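Local coordinates for BH0493 protein (Bacillus halodurans C-125, PDB 2QEE) that binds zinc and is probably a metal-dependent enzyme of the amidohydrolase superfamily, although its natural substrate is uncertain, at residues H51-E56 and D78-E83; M58-V63 and E82-K87; D174-E179 and Q204-F209; E377-K382 and R400-L405; D385-Q388 and E392-E395. All coordinates share one frame; numbering follows the deposited sequence.

Contact 1: H51-E56 and D78-E83; sequences HYLVAE and DLIWEE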
# COMPACT_ATOMS: atom_id res chain seq x y z
N HIS C 51 15.68 5.90 -20.60
CA HIS C 51 14.81 7.02 -20.25
C HIS C 51 14.59 7.14 -18.74
O HIS C 51 14.31 8.23 -18.23
CB HIS C 51 13.49 6.99 -21.02
CG HIS C 51 12.57 5.85 -20.68
ND1 HIS C 51 11.68 5.89 -19.62
CD2 HIS C 51 12.37 4.65 -21.28
CE1 HIS C 51 10.97 4.78 -19.60
NE2 HIS C 51 11.37 4.01 -20.59
N TYR C 52 14.69 6.02 -18.01
CA TYR C 52 14.58 6.12 -16.55
C TYR C 52 15.63 7.08 -16.01
O TYR C 52 15.38 7.81 -15.04
CB TYR C 52 14.79 4.76 -15.84
CG TYR C 52 13.73 3.70 -16.00
CD1 TYR C 52 13.00 3.54 -17.17
CD2 TYR C 52 13.52 2.74 -14.97
CE1 TYR C 52 12.06 2.51 -17.30
CE2 TYR C 52 12.55 1.69 -15.10
CZ TYR C 52 11.84 1.60 -16.26
OH TYR C 52 10.92 0.60 -16.39
N LEU C 53 16.82 7.05 -16.60
CA LEU C 53 17.93 7.88 -16.15
C LEU C 53 17.82 9.30 -16.67
O LEU C 53 18.26 10.22 -15.99
CB LEU C 53 19.29 7.28 -16.48
CG LEU C 53 19.60 5.97 -15.70
CD1 LEU C 53 21.00 5.49 -15.99
CD2 LEU C 53 19.45 6.20 -14.20
N VAL C 54 17.23 9.47 -17.84
CA VAL C 54 16.87 10.84 -18.30
C VAL C 54 15.95 11.58 -17.29
O VAL C 54 16.27 12.70 -16.83
CB VAL C 54 16.25 10.80 -19.71
CG1 VAL C 54 15.84 12.22 -20.15
CG2 VAL C 54 17.27 10.20 -20.68
N ALA C 55 14.89 10.89 -16.85
CA ALA C 55 14.02 11.48 -15.82
C ALA C 55 14.86 11.85 -14.59
O ALA C 55 14.78 12.97 -14.07
CB ALA C 55 12.92 10.47 -15.44
N GLU C 56 15.71 10.93 -14.12
CA GLU C 56 16.45 11.20 -12.90
C GLU C 56 17.45 12.36 -13.05
O GLU C 56 17.53 13.19 -12.16
CB GLU C 56 17.13 9.93 -12.39
CG GLU C 56 16.04 8.91 -11.90
CD GLU C 56 16.65 7.61 -11.40
OE1 GLU C 56 17.77 7.65 -10.82
OE2 GLU C 56 15.96 6.58 -11.61
N ASP C 78 27.87 11.05 -20.58
CA ASP C 78 28.79 11.74 -19.74
C ASP C 78 28.08 12.61 -18.67
O ASP C 78 28.49 12.64 -17.51
CB ASP C 78 29.67 12.69 -20.59
CG ASP C 78 30.73 11.98 -21.40
OD1 ASP C 78 31.07 10.81 -21.13
OD2 ASP C 78 31.28 12.65 -22.30
N LEU C 79 27.08 13.38 -19.09
CA LEU C 79 26.34 14.25 -18.18
C LEU C 79 25.64 13.37 -17.08
O LEU C 79 25.70 13.70 -15.87
CB LEU C 79 25.26 15.02 -18.94
CG LEU C 79 24.44 15.99 -18.05
CD1 LEU C 79 25.28 17.12 -17.45
CD2 LEU C 79 23.20 16.52 -18.76
N ILE C 80 24.96 12.33 -17.53
CA ILE C 80 24.22 11.39 -16.60
C ILE C 80 25.20 10.79 -15.59
O ILE C 80 24.93 10.79 -14.38
CB ILE C 80 23.36 10.37 -17.36
CG1 ILE C 80 22.19 11.15 -18.03
CG2 ILE C 80 22.84 9.21 -16.41
CD1 ILE C 80 21.37 10.35 -19.06
N TRP C 81 26.38 10.37 -16.08
CA TRP C 81 27.40 9.81 -15.21
C TRP C 81 27.83 10.81 -14.14
O TRP C 81 27.82 10.52 -12.93
CB TRP C 81 28.62 9.34 -16.03
CG TRP C 81 29.62 8.60 -15.24
CD1 TRP C 81 30.85 9.05 -14.83
CD2 TRP C 81 29.54 7.23 -14.80
NE1 TRP C 81 31.53 8.07 -14.17
CE2 TRP C 81 30.76 6.93 -14.15
CE3 TRP C 81 28.57 6.24 -14.93
CZ2 TRP C 81 31.02 5.67 -13.58
CZ3 TRP C 81 28.82 4.98 -14.37
CH2 TRP C 81 30.02 4.72 -13.68
N GLU C 82 28.22 12.01 -14.57
CA GLU C 82 28.63 13.03 -13.62
C GLU C 82 27.53 13.40 -12.60
O GLU C 82 27.81 13.46 -11.41
CB GLU C 82 29.10 14.28 -14.41
CG GLU C 82 29.54 15.44 -13.54
CD GLU C 82 30.85 15.20 -12.78
OE1 GLU C 82 31.61 14.24 -13.09
OE2 GLU C 82 31.09 15.98 -11.83
N GLU C 83 26.29 13.59 -13.07
CA GLU C 83 25.24 14.14 -12.21
C GLU C 83 24.67 13.09 -11.26
O GLU C 83 24.33 13.43 -10.14
CB GLU C 83 24.07 14.68 -13.05
CG GLU C 83 24.49 15.90 -13.97
CD GLU C 83 24.44 17.24 -13.23
OE1 GLU C 83 24.16 17.27 -12.02
OE2 GLU C 83 24.63 18.31 -13.88

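Contact 2: M58-V63 and E82-K87; sequences MRWTDV and EELFIK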
# COMPACT_ATOMS: atom_id res chain seq x y z
N MET C 58 17.31 14.85 -15.00
CA MET C 58 16.59 16.13 -15.13
C MET C 58 16.13 16.71 -13.78
O MET C 58 15.89 17.92 -13.68
CB MET C 58 15.45 16.04 -16.17
CG MET C 58 15.86 15.81 -17.65
SD MET C 58 17.24 16.87 -18.31
CE MET C 58 16.52 18.33 -17.87
N ARG C 59 16.07 15.89 -12.71
CA ARG C 59 15.81 16.45 -11.36
C ARG C 59 16.99 17.17 -10.77
O ARG C 59 16.81 17.92 -9.85
CB ARG C 59 15.38 15.36 -10.36
CG ARG C 59 13.98 14.81 -10.67
CD ARG C 59 13.41 13.95 -9.52
NE ARG C 59 13.39 14.66 -8.23
CZ ARG C 59 12.56 15.69 -7.96
NH1 ARG C 59 11.65 16.06 -8.85
NH2 ARG C 59 12.62 16.30 -6.81
N TRP C 60 18.21 16.95 -11.28
CA TRP C 60 19.42 17.55 -10.71
C TRP C 60 20.08 18.58 -11.58
O TRP C 60 20.63 19.56 -11.06
CB TRP C 60 20.47 16.46 -10.45
CG TRP C 60 20.26 15.65 -9.18
CD1 TRP C 60 20.01 14.26 -9.10
CD2 TRP C 60 20.36 16.12 -7.83
NE1 TRP C 60 19.92 13.89 -7.78
CE2 TRP C 60 20.13 15.00 -6.98
CE3 TRP C 60 20.58 17.37 -7.25
CZ2 TRP C 60 20.14 15.11 -5.59
CZ3 TRP C 60 20.60 17.49 -5.85
CH2 TRP C 60 20.38 16.36 -5.04
N THR C 61 20.05 18.35 -12.88
CA THR C 61 20.99 19.08 -13.75
C THR C 61 20.44 20.47 -14.05
O THR C 61 19.23 20.65 -14.07
CB THR C 61 21.32 18.32 -15.07
OG1 THR C 61 22.37 19.02 -15.77
CG2 THR C 61 20.15 18.19 -15.96
N ASP C 62 21.34 21.43 -14.28
CA ASP C 62 20.94 22.76 -14.76
C ASP C 62 20.90 22.83 -16.28
O ASP C 62 20.42 23.82 -16.84
CB ASP C 62 21.88 23.83 -14.20
CG ASP C 62 21.99 23.76 -12.69
OD1 ASP C 62 20.98 23.99 -11.99
OD2 ASP C 62 23.09 23.45 -12.21
N VAL C 63 21.38 21.78 -16.95
CA VAL C 63 21.28 21.69 -18.40
C VAL C 63 19.79 21.62 -18.78
O VAL C 63 19.00 20.85 -18.19
CB VAL C 63 22.07 20.46 -18.94
CG1 VAL C 63 21.81 20.19 -20.41
CG2 VAL C 63 23.57 20.62 -18.70
N GLU C 82 28.22 12.01 -14.57
CA GLU C 82 28.63 13.03 -13.62
C GLU C 82 27.53 13.40 -12.60
O GLU C 82 27.81 13.46 -11.41
CB GLU C 82 29.10 14.28 -14.41
CG GLU C 82 29.54 15.44 -13.54
CD GLU C 82 30.85 15.20 -12.78
OE1 GLU C 82 31.61 14.24 -13.09
OE2 GLU C 82 31.09 15.98 -11.83
N GLU C 83 26.29 13.59 -13.07
CA GLU C 83 25.24 14.14 -12.21
C GLU C 83 24.67 13.09 -11.26
O GLU C 83 24.33 13.43 -10.14
CB GLU C 83 24.07 14.68 -13.05
CG GLU C 83 24.49 15.90 -13.97
CD GLU C 83 24.44 17.24 -13.23
OE1 GLU C 83 24.16 17.27 -12.02
OE2 GLU C 83 24.63 18.31 -13.88
N LEU C 84 24.57 11.85 -11.72
CA LEU C 84 23.88 10.80 -10.89
C LEU C 84 24.83 9.80 -10.23
O LEU C 84 24.42 9.06 -9.35
CB LEU C 84 22.93 10.02 -11.77
CG LEU C 84 21.75 10.74 -12.40
CD1 LEU C 84 20.87 9.77 -13.08
CD2 LEU C 84 20.96 11.64 -11.38
N PHE C 85 26.07 9.73 -10.69
CA PHE C 85 27.02 8.82 -10.08
C PHE C 85 28.15 9.53 -9.33
O PHE C 85 28.66 9.02 -8.31
CB PHE C 85 27.62 7.85 -11.12
CG PHE C 85 26.61 6.95 -11.77
CD1 PHE C 85 26.64 5.59 -11.50
CD2 PHE C 85 25.67 7.45 -12.68
CE1 PHE C 85 25.70 4.71 -12.06
CE2 PHE C 85 24.75 6.62 -13.29
CZ PHE C 85 24.78 5.21 -12.98
N ILE C 86 28.65 10.65 -9.89
CA ILE C 86 29.79 11.33 -9.27
C ILE C 86 29.36 12.39 -8.24
O ILE C 86 29.88 12.43 -7.13
CB ILE C 86 30.75 11.95 -10.39
CG1 ILE C 86 31.19 10.87 -11.39
CG2 ILE C 86 31.96 12.63 -9.79
CD1 ILE C 86 31.84 9.59 -10.70
N LYS C 87 28.42 13.27 -8.59
CA LYS C 87 27.99 14.38 -7.73
C LYS C 87 26.99 13.95 -6.65
O LYS C 87 26.78 14.70 -5.71
CB LYS C 87 27.30 15.46 -8.58
CG LYS C 87 28.32 16.22 -9.52
CD LYS C 87 27.48 17.21 -10.33
CE LYS C 87 28.34 18.14 -11.15
NZ LYS C 87 27.46 19.32 -11.54
O HOH W 1 23.96 20.88 -13.86

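Contact 3: D174-E179 and Q204-F209; sequences DPLLNE and QEVKRF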
# COMPACT_ATOMS: atom_id res chain seq x y z
N ASP C 174 -0.72 -1.04 -30.01
CA ASP C 174 -1.11 0.27 -29.48
C ASP C 174 -1.67 1.22 -30.61
O ASP C 174 -2.75 1.77 -30.45
CB ASP C 174 0.04 0.93 -28.72
CG ASP C 174 0.39 0.14 -27.45
OD1 ASP C 174 0.30 -1.07 -27.49
OD2 ASP C 174 0.72 0.73 -26.43
N PRO C 175 -0.93 1.36 -31.73
CA PRO C 175 -1.37 2.34 -32.75
C PRO C 175 -2.72 1.99 -33.31
O PRO C 175 -3.54 2.90 -33.58
CB PRO C 175 -0.27 2.24 -33.81
CG PRO C 175 0.99 1.81 -33.01
CD PRO C 175 0.36 0.73 -32.10
N LEU C 176 -2.97 0.70 -33.50
CA LEU C 176 -4.28 0.23 -33.94
C LEU C 176 -5.41 0.42 -32.93
O LEU C 176 -6.47 0.91 -33.27
CB LEU C 176 -4.22 -1.21 -34.40
CG LEU C 176 -5.55 -1.86 -34.79
CD1 LEU C 176 -5.94 -1.28 -36.20
CD2 LEU C 176 -5.44 -3.40 -34.90
N LEU C 177 -5.19 -0.01 -31.70
CA LEU C 177 -6.27 0.10 -30.73
C LEU C 177 -6.47 1.51 -30.18
O LEU C 177 -7.61 1.88 -29.93
CB LEU C 177 -6.04 -0.87 -29.54
CG LEU C 177 -6.43 -2.34 -29.76
CD1 LEU C 177 -5.98 -2.82 -31.07
CD2 LEU C 177 -5.80 -3.21 -28.68
N ASN C 178 -5.37 2.24 -29.96
CA ASN C 178 -5.38 3.51 -29.23
C ASN C 178 -5.41 4.72 -30.15
O ASN C 178 -5.77 5.81 -29.71
CB ASN C 178 -4.14 3.65 -28.34
CG ASN C 178 -4.14 2.62 -27.21
OD1 ASN C 178 -5.18 2.01 -26.94
ND2 ASN C 178 -2.96 2.38 -26.62
N GLU C 179 -4.99 4.53 -31.40
CA GLU C 179 -4.88 5.67 -32.35
C GLU C 179 -5.54 5.36 -33.69
O GLU C 179 -5.02 5.77 -34.76
CB GLU C 179 -3.42 6.03 -32.55
CG GLU C 179 -2.80 6.63 -31.30
CD GLU C 179 -1.34 6.80 -31.44
OE1 GLU C 179 -0.90 7.97 -31.53
OE2 GLU C 179 -0.62 5.77 -31.49
N GLN C 204 -13.93 -6.94 -41.06
CA GLN C 204 -13.16 -7.96 -41.78
C GLN C 204 -11.75 -7.57 -42.15
O GLN C 204 -10.84 -8.40 -42.07
CB GLN C 204 -13.94 -8.39 -43.04
CG GLN C 204 -15.16 -9.17 -42.68
CD GLN C 204 -14.85 -10.18 -41.61
OE1 GLN C 204 -13.82 -10.87 -41.67
NE2 GLN C 204 -15.72 -10.27 -40.59
N GLU C 205 -11.55 -6.33 -42.59
CA GLU C 205 -10.25 -5.90 -43.02
C GLU C 205 -9.33 -5.72 -41.83
O GLU C 205 -8.13 -5.96 -41.94
CB GLU C 205 -10.32 -4.65 -43.87
CG GLU C 205 -10.82 -4.98 -45.29
CD GLU C 205 -9.87 -5.90 -46.04
OE1 GLU C 205 -8.99 -5.36 -46.73
OE2 GLU C 205 -9.94 -7.15 -45.87
N VAL C 206 -9.89 -5.32 -40.69
CA VAL C 206 -9.01 -5.23 -39.51
C VAL C 206 -8.60 -6.65 -39.02
O VAL C 206 -7.43 -6.87 -38.69
CB VAL C 206 -9.62 -4.33 -38.39
CG1 VAL C 206 -8.81 -4.46 -37.06
CG2 VAL C 206 -9.60 -2.87 -38.83
N LYS C 207 -9.55 -7.59 -38.96
CA LYS C 207 -9.19 -9.01 -38.72
C LYS C 207 -8.14 -9.53 -39.69
O LYS C 207 -7.24 -10.28 -39.30
CB LYS C 207 -10.41 -9.90 -38.79
CG LYS C 207 -11.39 -9.70 -37.64
CD LYS C 207 -12.66 -10.47 -37.86
CE LYS C 207 -12.62 -11.77 -37.18
NZ LYS C 207 -14.01 -12.28 -37.01
N ARG C 208 -8.22 -9.13 -40.96
CA ARG C 208 -7.22 -9.60 -41.90
C ARG C 208 -5.85 -8.99 -41.62
O ARG C 208 -4.81 -9.66 -41.80
CB ARG C 208 -7.69 -9.40 -43.37
CG ARG C 208 -6.73 -10.03 -44.38
CD ARG C 208 -7.30 -9.97 -45.80
NE ARG C 208 -7.41 -8.59 -46.29
CZ ARG C 208 -6.40 -7.89 -46.78
NH1 ARG C 208 -5.20 -8.44 -46.89
NH2 ARG C 208 -6.59 -6.65 -47.19
N PHE C 209 -5.82 -7.74 -41.15
CA PHE C 209 -4.59 -7.11 -40.76
C PHE C 209 -3.96 -7.96 -39.61
O PHE C 209 -2.78 -8.35 -39.67
CB PHE C 209 -4.82 -5.65 -40.33
CG PHE C 209 -3.59 -4.99 -39.77
CD1 PHE C 209 -2.64 -4.46 -40.61
CD2 PHE C 209 -3.38 -4.92 -38.38
CE1 PHE C 209 -1.47 -3.86 -40.14
CE2 PHE C 209 -2.22 -4.30 -37.86
CZ PHE C 209 -1.24 -3.78 -38.74

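Contact 4: E377-K382 and R400-L405; sequences EVLIDK and RDVADL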
# COMPACT_ATOMS: atom_id res chain seq x y z
N GLU C 377 14.40 -14.70 -1.78
CA GLU C 377 14.08 -14.40 -0.36
C GLU C 377 12.63 -14.78 -0.08
O GLU C 377 12.31 -15.38 0.98
CB GLU C 377 14.28 -12.93 -0.08
CG GLU C 377 15.74 -12.45 -0.14
CD GLU C 377 15.84 -10.90 -0.20
OE1 GLU C 377 16.98 -10.37 -0.23
OE2 GLU C 377 14.80 -10.18 -0.25
N VAL C 378 11.72 -14.44 -0.99
CA VAL C 378 10.31 -14.78 -0.78
C VAL C 378 10.11 -16.28 -0.73
O VAL C 378 9.48 -16.85 0.20
CB VAL C 378 9.42 -14.13 -1.89
CG1 VAL C 378 8.00 -14.57 -1.73
CG2 VAL C 378 9.57 -12.56 -1.81
N LEU C 379 10.71 -16.99 -1.69
CA LEU C 379 10.60 -18.47 -1.69
C LEU C 379 11.15 -19.13 -0.41
O LEU C 379 10.53 -20.03 0.16
CB LEU C 379 11.35 -19.02 -2.93
CG LEU C 379 10.60 -18.85 -4.26
CD1 LEU C 379 11.62 -19.21 -5.36
CD2 LEU C 379 9.35 -19.79 -4.30
N ILE C 380 12.29 -18.65 0.05
CA ILE C 380 12.94 -19.17 1.29
C ILE C 380 11.91 -19.05 2.46
O ILE C 380 11.63 -20.03 3.17
CB ILE C 380 14.31 -18.49 1.59
CG1 ILE C 380 15.34 -18.94 0.55
CG2 ILE C 380 14.76 -18.89 2.98
CD1 ILE C 380 16.62 -18.02 0.41
N ASP C 381 11.32 -17.87 2.61
CA ASP C 381 10.34 -17.66 3.70
C ASP C 381 9.14 -18.61 3.55
O ASP C 381 8.66 -19.18 4.55
CB ASP C 381 9.82 -16.22 3.66
CG ASP C 381 10.73 -15.25 4.43
OD1 ASP C 381 11.66 -15.72 5.19
OD2 ASP C 381 10.52 -14.01 4.30
N LYS C 382 8.62 -18.74 2.32
CA LYS C 382 7.42 -19.57 2.10
C LYS C 382 7.71 -21.07 2.30
O LYS C 382 6.91 -21.77 2.90
CB LYS C 382 6.79 -19.29 0.72
CG LYS C 382 5.77 -18.14 0.75
CD LYS C 382 6.39 -16.79 1.22
CE LYS C 382 5.33 -15.62 1.25
NZ LYS C 382 4.40 -15.90 2.39
N ARG C 400 11.48 -27.66 -9.59
CA ARG C 400 10.26 -27.69 -10.35
C ARG C 400 9.49 -26.35 -10.21
O ARG C 400 9.03 -25.72 -11.18
CB ARG C 400 9.40 -28.84 -9.84
CG ARG C 400 8.04 -28.85 -10.40
CD ARG C 400 7.10 -29.72 -9.60
NE ARG C 400 6.92 -29.15 -8.25
CZ ARG C 400 6.40 -29.84 -7.26
NH1 ARG C 400 5.99 -31.10 -7.49
NH2 ARG C 400 6.27 -29.28 -6.06
N ASP C 401 9.30 -25.91 -8.97
CA ASP C 401 8.54 -24.68 -8.71
C ASP C 401 9.27 -23.49 -9.35
O ASP C 401 8.59 -22.58 -9.88
CB ASP C 401 8.44 -24.41 -7.18
CG ASP C 401 7.64 -25.47 -6.39
OD1 ASP C 401 6.81 -26.21 -6.93
OD2 ASP C 401 7.96 -25.58 -5.18
N VAL C 402 10.60 -23.44 -9.23
CA VAL C 402 11.39 -22.36 -9.76
C VAL C 402 11.26 -22.34 -11.29
O VAL C 402 11.10 -21.28 -11.91
CB VAL C 402 12.87 -22.41 -9.28
CG1 VAL C 402 13.76 -21.45 -10.07
CG2 VAL C 402 12.93 -22.05 -7.77
N ALA C 403 11.25 -23.54 -11.89
CA ALA C 403 11.08 -23.61 -13.35
C ALA C 403 9.68 -23.10 -13.74
O ALA C 403 9.54 -22.44 -14.78
CB ALA C 403 11.31 -25.05 -13.84
N ASP C 404 8.65 -23.39 -12.94
CA ASP C 404 7.31 -22.89 -13.21
C ASP C 404 7.32 -21.37 -13.21
O ASP C 404 6.86 -20.72 -14.16
CB ASP C 404 6.32 -23.41 -12.16
CG ASP C 404 5.89 -24.86 -12.43
OD1 ASP C 404 6.03 -25.33 -13.58
OD2 ASP C 404 5.42 -25.53 -11.47
N LEU C 405 7.89 -20.80 -12.16
CA LEU C 405 7.83 -19.34 -11.99
C LEU C 405 8.62 -18.61 -13.07
O LEU C 405 8.16 -17.58 -13.54
CB LEU C 405 8.40 -18.93 -10.62
CG LEU C 405 7.52 -19.43 -9.44
CD1 LEU C 405 8.33 -19.27 -8.17
CD2 LEU C 405 6.20 -18.57 -9.36

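Contact 5: D385-Q388 and E392-E395; sequences DILQ and EVTE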
# COMPACT_ATOMS: atom_id res chain seq x y z
N ASP C 385 8.12 -21.68 6.06
CA ASP C 385 6.85 -21.76 6.76
C ASP C 385 6.20 -23.13 6.65
O ASP C 385 5.64 -23.60 7.63
CB ASP C 385 5.92 -20.65 6.26
CG ASP C 385 6.27 -19.27 6.87
OD1 ASP C 385 7.14 -19.18 7.81
OD2 ASP C 385 5.66 -18.27 6.45
N ILE C 386 6.24 -23.75 5.46
CA ILE C 386 5.67 -25.11 5.36
C ILE C 386 6.59 -26.16 5.98
O ILE C 386 6.08 -27.17 6.51
CB ILE C 386 5.17 -25.47 3.96
CG1 ILE C 386 6.29 -25.44 2.91
CG2 ILE C 386 3.95 -24.55 3.62
CD1 ILE C 386 5.77 -25.96 1.47
N LEU C 387 7.91 -25.96 5.91
CA LEU C 387 8.81 -26.83 6.69
C LEU C 387 8.44 -26.80 8.18
O LEU C 387 8.39 -27.87 8.84
CB LEU C 387 10.28 -26.44 6.53
CG LEU C 387 10.80 -26.83 5.15
CD1 LEU C 387 12.20 -26.11 5.08
CD2 LEU C 387 10.94 -28.32 4.87
N GLN C 388 8.17 -25.61 8.70
CA GLN C 388 7.73 -25.44 10.10
C GLN C 388 6.48 -26.21 10.39
O GLN C 388 6.33 -26.67 11.53
CB GLN C 388 7.46 -23.98 10.50
CG GLN C 388 8.64 -23.01 10.52
CD GLN C 388 9.88 -23.64 10.97
OE1 GLN C 388 10.07 -23.92 12.18
NE2 GLN C 388 10.78 -23.89 10.01
N GLU C 392 7.65 -31.93 4.02
CA GLU C 392 8.99 -32.23 3.58
C GLU C 392 9.21 -31.68 2.18
O GLU C 392 8.64 -32.21 1.22
CB GLU C 392 9.21 -33.73 3.58
CG GLU C 392 9.51 -34.22 4.97
CD GLU C 392 9.89 -35.68 5.00
OE1 GLU C 392 10.47 -36.07 6.04
OE2 GLU C 392 9.62 -36.39 3.99
N VAL C 393 10.05 -30.66 2.07
CA VAL C 393 10.36 -30.07 0.76
C VAL C 393 11.64 -30.66 0.25
O VAL C 393 12.63 -30.70 1.01
CB VAL C 393 10.55 -28.51 0.90
CG1 VAL C 393 10.98 -27.83 -0.47
CG2 VAL C 393 9.27 -27.86 1.49
N THR C 394 11.66 -31.07 -1.02
CA THR C 394 12.91 -31.59 -1.60
C THR C 394 13.49 -30.59 -2.59
O THR C 394 12.75 -29.69 -3.10
CB THR C 394 12.64 -32.91 -2.38
OG1 THR C 394 11.87 -32.62 -3.55
CG2 THR C 394 11.83 -33.88 -1.46
N GLU C 395 14.79 -30.76 -2.87
CA GLU C 395 15.46 -29.90 -3.84
C GLU C 395 14.82 -30.07 -5.23
O GLU C 395 14.69 -29.09 -5.96
CB GLU C 395 16.97 -30.15 -3.82
CG GLU C 395 17.74 -29.20 -4.77
CD GLU C 395 19.20 -29.36 -4.66
OE1 GLU C 395 19.65 -30.45 -4.23
OE2 GLU C 395 19.92 -28.40 -5.01

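Contact 1: H51-E56 and D78-E83
I80 shows how one beta-branched side chain can join two helices when each of its branches finds a different partner, here L53 and V54. Its CG2 methyl, anti to the backbone N, lies 4.0 Å from CB of L53 and so presses on the base of that leucine. The longer branch starts beside the backbone N (chi1 -69°) and runs on extended through chi2, which carries the terminal methyl past L53 to the next residue. There I80 CD1 stands 4.4 Å from CG2 of V54, a looser contact. L53 turns its CB toward I80, and its CD1 comes within 4.2 Å of CG2 of I80, the two side chains crossing obliquely. Because the touching is done largely at the root of L53, the backbones run close, with 7.2 Å between CA of L53 and CA of I80. Further cover comes from helix 93-104, where L53 also rests on A94, C95 and V98, while F68 of helix 65-70 meets both V54 and I80. Such apolar helix-to-helix packing belongs to the all-helical excursion between strands 24-26 and 139-143 of what is consistent with an amidohydrolase beta/alpha barrel.

Contact 2: M58-V63 and E82-K87
The indole of W60 meets L84 obliquely: CD2 of L84 comes to 3.6 Å from CD1 of W60, and R88 adds a cation-pi contact to the same ring. The second flat group, the carboxylate of E83, is approached from well above its plane. T61 OG1 donates to E83 OE2 at 3.0 Å, 61° out of the carboxylate plane. A bend at chi2 (-84°) turns the acid end of E83 across the threonine, the two side chains standing at about a right angle. T61 OG1 lies anti to its own backbone nitrogen and also accepts from V63 N at 3.2 Å, closing an ST turn, so one hydroxyl both shapes the loop and ties it to the helix. Water 1 donates to E83 OE2 at 2.7 Å and accepts from D62 N. The other oxygen of E83 is held by a salt bridge with R88, and K87 contributes a long ion pair; together these positive groups probably favour the ionised acid. Where E83 sits, helix 73-86 widens into a pi-type turn, K87 N bonding to E82 O at 2.9 Å. The loop 58-63 joins helices 51-58 and 65-70 while lying against the end of helix 73-86, and L84 reaches on to L53 and E56 of helix 51-58 and C95 of helix 93-104.

Contact 3: D174-E179 and Q204-F209
L176 meets V206 and F209 inside a beta-alpha-beta crossover, in which the chain leaves strand 171-172, passes through several helices and returns in the parallel strand 222-226. The apolar part rests on a single methyl. CD2 of L176 faces V206 tip to tip, 4.1 Å from its CG1, and the same CD2 stands 4.3 Å from CD2 of F209, approaching that ring obliquely. With CG anti to the backbone N (chi1 176°), L176 stretches across to helix 200-217, whose backbone stays distant: CA of L176 and CA of V206 are 9.1 Å apart. Aromatic neighbours meet F209, Y192 edge-to-face and F149 and W213 at inclined angles, while L187 of helix 180-189 touches all three contact residues. The ionic part lies within helix 200-217 itself, between the residues just before V206 and F209. R208 grips the carboxylate of E205 side-on with two nitrogens, each oxygen met on its syn side: NH2 of R208 lies 2.8 Å from OE1 of E205, and NE of R208 2.9 Å from OE2 of E205.

Contact 4: E377-K382 and R400-L405
In the helix-loop-helix unit at the C-terminal end of the chain, L379 of helix 363-388 meets V402 and L405 of helix 395-414. The leucine divides its two methyls between them. CD1 of L379 lies 3.9 Å from CG2 of V402, the side chains passing at a slant, whereas CD2 of L379 meets CD1 of L405 tip to tip at 4.0 Å. V402 can offer CG2 because that methyl sits beside its backbone N, with CG1 taking the anti position (chi1 168°). V15 of helix 8-21 and M344 of helix 333-347 also pack on L379. Within helix 395-414, R400 grips its neighbour D401 side-on, NE and NH2 each 3.2 Å from the single oxygen OD1 of D401 and both from the same face of its plane. The second oxygen, OD2, bonds to Y383 and to S89 of the third subunit. Across the pair, the contact is the apolar packing of two consecutive helices joined by a short loop, a helical hairpin.

Contact 5: D385-Q388 and E392-E395
Torsions set I386 and L387 on V393 in the helix-loop-helix connection between helices 363-388 and 395-414. I386 has its CG1 between the backbone N and the carbonyl carbon (chi1 61°), the crowded position, and continues extended, so its delta methyl leans across to the loop; L387 instead has CG beside the backbone N (chi1 -73°). Both reach the same methyl. CG2 of V393 lies 4.0 Å from CD1 of I386 and 3.8 Å from CD2 of L387, and each of the two side chains crosses the valine at about a right angle. The chain folds back over the turn it has just left, which points CB of V393 toward that helix. The N-terminal part of the chain adds to this: V393 shares backbone hydrogen bonds with I5, and L387 touches L11 of helix 8-21. Directly after V393, T394 serves as N-cap of helix 395-414, its side chain capping a backbone N while its own N bonds to E397, consistent with a capping box. The third subunit approaches here as well, with its Q103 bonding to the carbonyl oxygen of Q388. L387 also leans on the loop backbone, its CD2 standing 3.8 Å from N of V393.

Along the chain the contacts form two close pairs with a lone one between them. Contacts 1 and 2, centres about 6 Å apart, share E82, E83 and helix 73-86. Contacts 4 and 5, centres about 12 Å apart, share helix 363-388, contact 5 nested within the loop that contact 4 closes. The centre of contact 3 lies about 37 Å from that of contact 1 and about 39 Å from that of contact 4, across the chain's centre from contacts 4 and 5. The pairs meet through the assembly, I86 O bonding to R400 of a neighbouring copy. All five lie away from the zinc site; contacts 1 and 2 border the second subunit, contacts 4 and 5 the third, whereas contact 3 packs within its own chain.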